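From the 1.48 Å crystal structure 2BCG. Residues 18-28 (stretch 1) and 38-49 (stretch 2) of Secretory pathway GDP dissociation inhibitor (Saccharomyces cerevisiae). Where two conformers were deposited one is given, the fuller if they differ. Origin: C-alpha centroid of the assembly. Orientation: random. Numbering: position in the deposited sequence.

Stretch 1 (18-28) GTGITECILSG
Stretch 2 38-49: LHIDKQDHYGGE

The most unusual feature of this contact is how much of it depends on one buried threonine ahead of a helix. Thr19 (phi/psi -110/34, chi1 p at 58°) points its side chain toward stretch 2, and its hydroxyl works in both directions: OG1 donates to Asp41 OD1 at 2.7 Å and accepts from Gly47 N at 3.0 Å. Asp41 (chi1 t) makes OD1 a shared acceptor, also taking Thr19 N at 2.9 Å, while its OD2 accepts Gln43 N at 2.8 Å and so braces the turn that follows.

The example illustrates how a strand end and a glycine-rich loop can grip the start of a helix. Helix 21-28 and strand 38-40 run nearly antiparallel, at 166°, their axes 10.0 Å apart at closest approach. The CA atoms of Gly18 and Asp41 lie 4.7 Å apart, those of Gly20 and Gly48 4.2 Å. Gly18 N donates to Ile40 O at 2.9 Å, and His39 NE2 returns a nearly linear bond to Gly18 O at 2.7 Å.

Buried His39 (chi1 t, chi2 157°) fills the wider gap beyond. Thr19 CG2 sits over one face of the ring, 4.0 Å from its centroid, in a CH-pi contact. Cys24 SG (chi1 m) approaches obliquely, 4.8 Å from that centroid.

The glycines are there for different reasons. Gly18 (90/137) and Gly47 (124/-16) adopt angles that would jam a CB against the preceding carbonyl; Gly48 (56/-142) alone is required by close packing across the contact, since a CB there would lie 2.9 Å from Gly20 N, a clash. Gly20 (-56/159), the N-cap residue, brings its CA to 3.4 Å from Gly47 O in a CA-H...O contact. One water completes the junction, accepting from Ile21 N and donating to Gly47 O, each at 2.8 Å.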

ATOM      1  N   GLY A  18      12.330  -9.448  -1.213  1.00 11.88           N
ATOM      2  CA  GLY A  18      11.035  -9.299  -0.560  1.00 11.49           C
ATOM      3  C   GLY A  18      10.342  -8.013  -0.936  1.00 11.45           C
ATOM      4  O   GLY A  18      10.968  -6.934  -1.013  1.00 12.71           O
ATOM      5  N   THR A  19       9.034  -8.122  -1.182  1.00 10.34           N
ATOM      6  CA  THR A  19       8.284  -6.928  -1.585  1.00 10.38           C
ATOM      7  C   THR A  19       7.329  -6.441  -0.505  1.00 10.37           C
ATOM      8  O   THR A  19       6.270  -5.881  -0.821  1.00 11.47           O
ATOM      9  CB  THR A  19       7.507  -7.154  -2.901  1.00 10.86           C
ATOM     10  OG1 THR A  19       6.605  -8.271  -2.757  1.00 11.57           O
ATOM     11  CG2 THR A  19       8.451  -7.427  -4.063  1.00 13.94           C
ATOM     12  N   GLY A  20       7.711  -6.601   0.766  1.00  9.97           N
ATOM     13  CA  GLY A  20       7.110  -5.764   1.804  1.00  9.45           C
ATOM     14  C   GLY A  20       7.247  -4.276   1.559  1.00  9.31           C
ATOM     15  O   GLY A  20       8.158  -3.813   0.844  1.00 10.68           O
ATOM     16  N   ILE A  21       6.377  -3.503   2.202  1.00  9.45           N
ATOM     17  CA  ILE A  21       6.389  -2.056   1.986  1.00  9.42           C
ATOM     18  C   ILE A  21       7.764  -1.368   2.287  1.00  9.69           C
ATOM     19  O   ILE A  21       8.166  -0.463   1.568  1.00 10.59           O
ATOM     20  CB  ILE A  21       5.235  -1.388   2.782  1.00  9.44           C
ATOM     21  CG1 ILE A  21       5.118   0.111   2.485  1.00  9.49           C
ATOM     22  CG2 ILE A  21       5.335  -1.661   4.284  1.00  9.22           C
ATOM     23  CD1 ILE A  21       4.996   0.457   1.046  1.00 14.83           C
ATOM     24  N   THR A  22       8.454  -1.752   3.352  1.00  9.97           N
ATOM     25  CA  THR A  22       9.749  -1.114   3.628  1.00  9.60           C
ATOM     26  C   THR A  22      10.676  -1.260   2.424  1.00 10.35           C
ATOM     27  O   THR A  22      11.277  -0.268   1.978  1.00 11.10           O
ATOM     28  CB  THR A  22      10.381  -1.727   4.864  1.00 10.94           C
ATOM     29  OG1 THR A  22       9.499  -1.560   5.966  1.00 11.75           O
ATOM     30  CG2 THR A  22      11.756  -1.109   5.157  1.00 12.55           C
ATOM     31  N   GLU A  23      10.733  -2.469   1.868  1.00  9.85           N
ATOM     32  CA  GLU A  23      11.626  -2.756   0.729  1.00 10.13           C
ATOM     33  C   GLU A  23      11.153  -2.043  -0.526  1.00 10.38           C
ATOM     34  O   GLU A  23      11.960  -1.542  -1.316  1.00 11.30           O
ATOM     35  CB  GLU A  23      11.707  -4.252   0.435  1.00 10.62           C
ATOM     36  CG  GLU A  23      12.645  -5.014   1.344  1.00 10.52           C
ATOM     37  CD  GLU A  23      12.159  -5.142   2.777  1.00 13.51           C
ATOM     38  OE1 GLU A  23      13.025  -5.223   3.689  1.00 14.74           O
ATOM     39  OE2 GLU A  23      10.929  -5.263   2.993  1.00 13.24           O
ATOM     40  N   CYS A  24       9.836  -2.052  -0.761  1.00 10.26           N
ATOM     41  CA  CYS A  24       9.322  -1.397  -1.958  1.00 10.42           C
ATOM     42  C   CYS A  24       9.579   0.131  -1.885  1.00 10.21           C
ATOM     43  O   CYS A  24       9.937   0.717  -2.890  1.00 11.10           O
ATOM     44  CB  CYS A  24       7.840  -1.691  -2.176  1.00 11.13           C
ATOM     45  SG  CYS A  24       7.525  -3.417  -2.577  1.00 12.28           S
ATOM     46  N   ILE A  25       9.461   0.753  -0.707  1.00 10.44           N
ATOM     47  CA  ILE A  25       9.774   2.192  -0.622  1.00 10.91           C
ATOM     48  C   ILE A  25      11.229   2.444  -0.949  1.00 11.20           C
ATOM     49  O   ILE A  25      11.562   3.362  -1.717  1.00 11.62           O
ATOM     50  CB  ILE A  25       9.416   2.798   0.755  1.00 10.65           C
ATOM     51  CG1 ILE A  25       7.888   2.745   0.915  1.00 10.49           C
ATOM     52  CG2 ILE A  25       9.865   4.284   0.821  1.00 12.48           C
ATOM     53  CD1 ILE A  25       7.383   3.192   2.317  1.00 12.29           C
ATOM     54  N   LEU A  26      12.094   1.631  -0.343  1.00 11.19           N
ATOM     55  CA  LEU A  26      13.539   1.792  -0.587  1.00 11.71           C
ATOM     56  C   LEU A  26      13.852   1.576  -2.062  1.00 11.87           C
ATOM     57  O   LEU A  26      14.613   2.362  -2.653  1.00 11.60           O
ATOM     58  CB  LEU A  26      14.332   0.866   0.322  1.00 12.30           C
ATOM     59  CG  LEU A  26      14.283   1.331   1.773  1.00 11.96           C
ATOM     60  CD1 LEU A  26      14.586   0.156   2.678  1.00 12.59           C
ATOM     61  CD2 LEU A  26      15.274   2.493   1.933  1.00 13.40           C
ATOM     62  N   SER A  27      13.290   0.519  -2.660  1.00 11.18           N
ATOM     63  CA  SER A  27      13.514   0.240  -4.082  1.00 11.44           C
ATOM     64  C   SER A  27      13.086   1.457  -4.924  1.00 11.60           C
ATOM     65  O   SER A  27      13.825   1.912  -5.828  1.00 12.32           O
ATOM     66  CB  SER A  27      12.749  -1.020  -4.479  1.00 10.99           C
ATOM     67  OG  SER A  27      12.881  -1.265  -5.878  1.00 12.31           O
ATOM     68  N   GLY A  28      11.910   2.014  -4.628  1.00 10.26           N
ATOM     69  CA  GLY A  28      11.460   3.220  -5.355  1.00 11.52           C
ATOM     70  C   GLY A  28      12.378   4.421  -5.184  1.00 12.18           C
ATOM     71  O   GLY A  28      12.737   5.066  -6.161  1.00 12.20           O
ATOM     72  N   LEU A  38      17.425  -4.374  -8.868  1.00 12.17           N
ATOM     73  CA  LEU A  38      16.762  -5.650  -9.167  1.00 12.13           C
ATOM     74  C   LEU A  38      16.011  -6.055  -7.914  1.00 11.66           C
ATOM     75  O   LEU A  38      16.625  -6.149  -6.856  1.00 12.96           O
ATOM     76  CB  LEU A  38      17.766  -6.759  -9.504  1.00 12.75           C
ATOM     77  CG  LEU A  38      17.115  -8.141  -9.726  1.00 12.20           C
ATOM     78  CD1 LEU A  38      16.127  -8.115 -10.869  1.00 13.95           C
ATOM     79  CD2 LEU A  38      18.211  -9.159 -10.012  1.00 14.04           C
ATOM     80  N   HIS A  39      14.691  -6.250  -8.029  1.00 10.94           N
ATOM     81  CA  HIS A  39      13.818  -6.527  -6.871  1.00 11.70           C
ATOM     82  C   HIS A  39      13.179  -7.911  -7.055  1.00 11.68           C
ATOM     83  O   HIS A  39      12.451  -8.133  -8.029  1.00 10.96           O
ATOM     84  CB  HIS A  39      12.759  -5.432  -6.721  1.00 11.58           C
ATOM     85  CG  HIS A  39      12.184  -5.327  -5.341  1.00 12.12           C
ATOM     86  ND1 HIS A  39      11.590  -4.177  -4.851  1.00 14.95           N
ATOM     87  CD2 HIS A  39      12.129  -6.236  -4.341  1.00 11.87           C
ATOM     88  CE1 HIS A  39      11.178  -4.396  -3.614  1.00 14.48           C
ATOM     89  NE2 HIS A  39      11.488  -5.640  -3.281  1.00 11.68           N
ATOM     90  N   ILE A  40      13.492  -8.839  -6.154  1.00 11.58           N
ATOM     91  CA  ILE A  40      13.047 -10.226  -6.288  1.00 12.52           C
ATOM     92  C   ILE A  40      12.204 -10.616  -5.100  1.00 12.37           C
ATOM     93  O   ILE A  40      12.482 -10.182  -3.974  1.00 12.24           O
ATOM     94  CB  ILE A  40      14.263 -11.179  -6.365  1.00 11.89           C
ATOM     95  CG1 ILE A  40      15.243 -10.737  -7.458  1.00 13.89           C
ATOM     96  CG2 ILE A  40      13.846 -12.688  -6.508  1.00 14.22           C
ATOM     97  CD1 ILE A  40      16.609 -11.486  -7.378  1.00 14.31           C
ATOM     98  N   ASP A  41      11.170 -11.429  -5.355  1.00 12.00           N
ATOM     99  CA  ASP A  41      10.413 -12.067  -4.266  1.00 12.80           C
ATOM    100  C   ASP A  41      10.267 -13.570  -4.546  1.00 12.99           C
ATOM    101  O   ASP A  41       9.961 -13.970  -5.667  1.00 12.72           O
ATOM    102  CB  ASP A  41       9.029 -11.395  -4.111  1.00 12.37           C
ATOM    103  CG  ASP A  41       8.429 -11.551  -2.703  1.00 12.77           C
ATOM    104  OD1 ASP A  41       7.869 -10.554  -2.171  1.00 12.22           O
ATOM    105  OD2 ASP A  41       8.488 -12.676  -2.148  1.00 13.03           O
ATOM    106  N   LYS A  42      10.501 -14.377  -3.511  1.00 14.25           N
ATOM    107  CA  LYS A  42      10.241 -15.827  -3.570  1.00 15.11           C
ATOM    108  C   LYS A  42       8.742 -16.133  -3.681  1.00 14.85           C
ATOM    109  O   LYS A  42       8.353 -17.207  -4.164  1.00 16.77           O
ATOM    110  CB  LYS A  42      10.889 -16.556  -2.380  0.50 15.03           C
ATOM    111  CG  LYS A  42      10.445 -16.071  -0.994  0.50 16.50           C
ATOM    112  CD  LYS A  42      11.443 -16.444   0.107  0.50 16.15           C
ATOM    113  CE  LYS A  42      11.191 -15.653   1.384  0.50 17.72           C
ATOM    114  NZ  LYS A  42      12.356 -15.650   2.327  0.50 15.60           N
ATOM    115  N   GLN A  43       7.919 -15.201  -3.201  1.00 14.03           N
ATOM    116  CA  GLN A  43       6.475 -15.398  -3.157  1.00 15.90           C
ATOM    117  C   GLN A  43       5.868 -14.991  -4.499  1.00 15.99           C
ATOM    118  O   GLN A  43       6.477 -14.235  -5.274  1.00 15.23           O
ATOM    119  CB  GLN A  43       5.840 -14.623  -1.992  1.00 16.48           C
ATOM    120  CG  GLN A  43       6.457 -14.947  -0.637  1.00 18.45           C
ATOM    121  CD  GLN A  43       5.607 -14.553   0.540  1.00 22.09           C
ATOM    122  OE1 GLN A  43       5.351 -15.386   1.413  1.00 27.31           O
ATOM    123  NE2 GLN A  43       5.153 -13.300   0.587  1.00 21.39           N
ATOM    124  N   ASP A  44       4.662 -15.482  -4.768  1.00 17.20           N
ATOM    125  CA  ASP A  44       4.073 -15.308  -6.077  1.00 18.06           C
ATOM    126  C   ASP A  44       3.228 -14.036  -6.173  1.00 17.44           C
ATOM    127  O   ASP A  44       2.416 -13.877  -7.118  1.00 20.30           O
ATOM    128  CB  ASP A  44       3.263 -16.564  -6.467  1.00 18.94           C
ATOM    129  CG  ASP A  44       2.024 -16.772  -5.599  1.00 21.76           C
ATOM    130  OD1 ASP A  44       1.366 -17.834  -5.760  1.00 26.55           O
ATOM    131  OD2 ASP A  44       1.653 -15.880  -4.801  1.00 20.70           O
ATOM    132  N   HIS A  45       3.376 -13.128  -5.199  1.00 16.47           N
ATOM    133  CA  HIS A  45       2.573 -11.909  -5.115  1.00 15.65           C
ATOM    134  C   HIS A  45       3.351 -10.823  -4.375  1.00 15.03           C
ATOM    135  O   HIS A  45       4.338 -11.121  -3.694  1.00 14.60           O
ATOM    136  CB  HIS A  45       1.276 -12.214  -4.351  1.00 16.35           C
ATOM    137  CG  HIS A  45       1.508 -12.662  -2.943  1.00 14.78           C
ATOM    138  ND1 HIS A  45       1.824 -13.967  -2.615  1.00 17.58           N
ATOM    139  CD2 HIS A  45       1.478 -11.971  -1.774  1.00 14.64           C
ATOM    140  CE1 HIS A  45       1.991 -14.055  -1.307  1.00 16.66           C
ATOM    141  NE2 HIS A  45       1.767 -12.865  -0.771  1.00 17.53           N
ATOM    142  N   TYR A  46       2.929  -9.570  -4.514  1.00 15.47           N
ATOM    143  CA  TYR A  46       3.532  -8.462  -3.779  1.00 14.47           C
ATOM    144  C   TYR A  46       3.050  -8.342  -2.341  1.00 14.88           C
ATOM    145  O   TYR A  46       1.889  -8.656  -2.025  1.00 17.05           O
ATOM    146  CB  TYR A  46       3.235  -7.091  -4.456  1.00 14.66           C
ATOM    147  CG  TYR A  46       3.932  -6.886  -5.784  1.00 13.80           C
ATOM    148  CD1 TYR A  46       5.182  -6.235  -5.836  1.00 13.51           C
ATOM    149  CD2 TYR A  46       3.365  -7.331  -6.997  1.00 13.95           C
ATOM    150  CE1 TYR A  46       5.846  -6.059  -7.051  1.00 13.09           C
ATOM    151  CE2 TYR A  46       4.037  -7.169  -8.225  1.00 15.00           C
ATOM    152  CZ  TYR A  46       5.268  -6.503  -8.242  1.00 12.76           C
ATOM    153  OH  TYR A  46       5.906  -6.302  -9.432  1.00 15.06           O
ATOM    154  N   GLY A  47       3.922  -7.828  -1.474  1.00 13.97           N
ATOM    155  CA  GLY A  47       3.522  -7.302  -0.203  1.00 14.32           C
ATOM    156  C   GLY A  47       4.199  -7.895   1.001  1.00 13.72           C
ATOM    157  O   GLY A  47       4.104  -7.369   2.102  1.00 13.65           O
ATOM    158  N   GLY A  48       4.844  -9.046   0.819  1.00 12.51           N
ATOM    159  CA  GLY A  48       5.580  -9.675   1.932  1.00 14.37           C
ATOM    160  C   GLY A  48       4.650  -9.887   3.130  1.00 13.77           C
ATOM    161  O   GLY A  48       3.437 -10.219   2.986  1.00 15.22           O
ATOM    162  N   GLU A  49       5.181  -9.688   4.327  1.00 14.63           N
ATOM    163  CA  GLU A  49       4.396 -10.034   5.518  1.00 14.75           C
ATOM    164  C   GLU A  49       3.195  -9.117   5.789  1.00 14.22           C
ATOM    165  O   GLU A  49       2.278  -9.482   6.559  1.00 14.37           O
ATOM    166  CB  GLU A  49       5.305 -10.099   6.747  0.60 15.18           C
ATOM    167  CG  GLU A  49       6.245 -11.299   6.737  0.60 17.46           C
ATOM    168  CD  GLU A  49       5.512 -12.622   6.887  0.60 19.94           C
ATOM    169  OE1 GLU A  49       4.485 -12.666   7.597  0.60 24.71           O
ATOM    170  OE2 GLU A  49       5.960 -13.620   6.295  0.60 22.97           O
TER
HETATM  171  O   HOH W   1       3.833  -4.632   2.782  1.00 12.00           O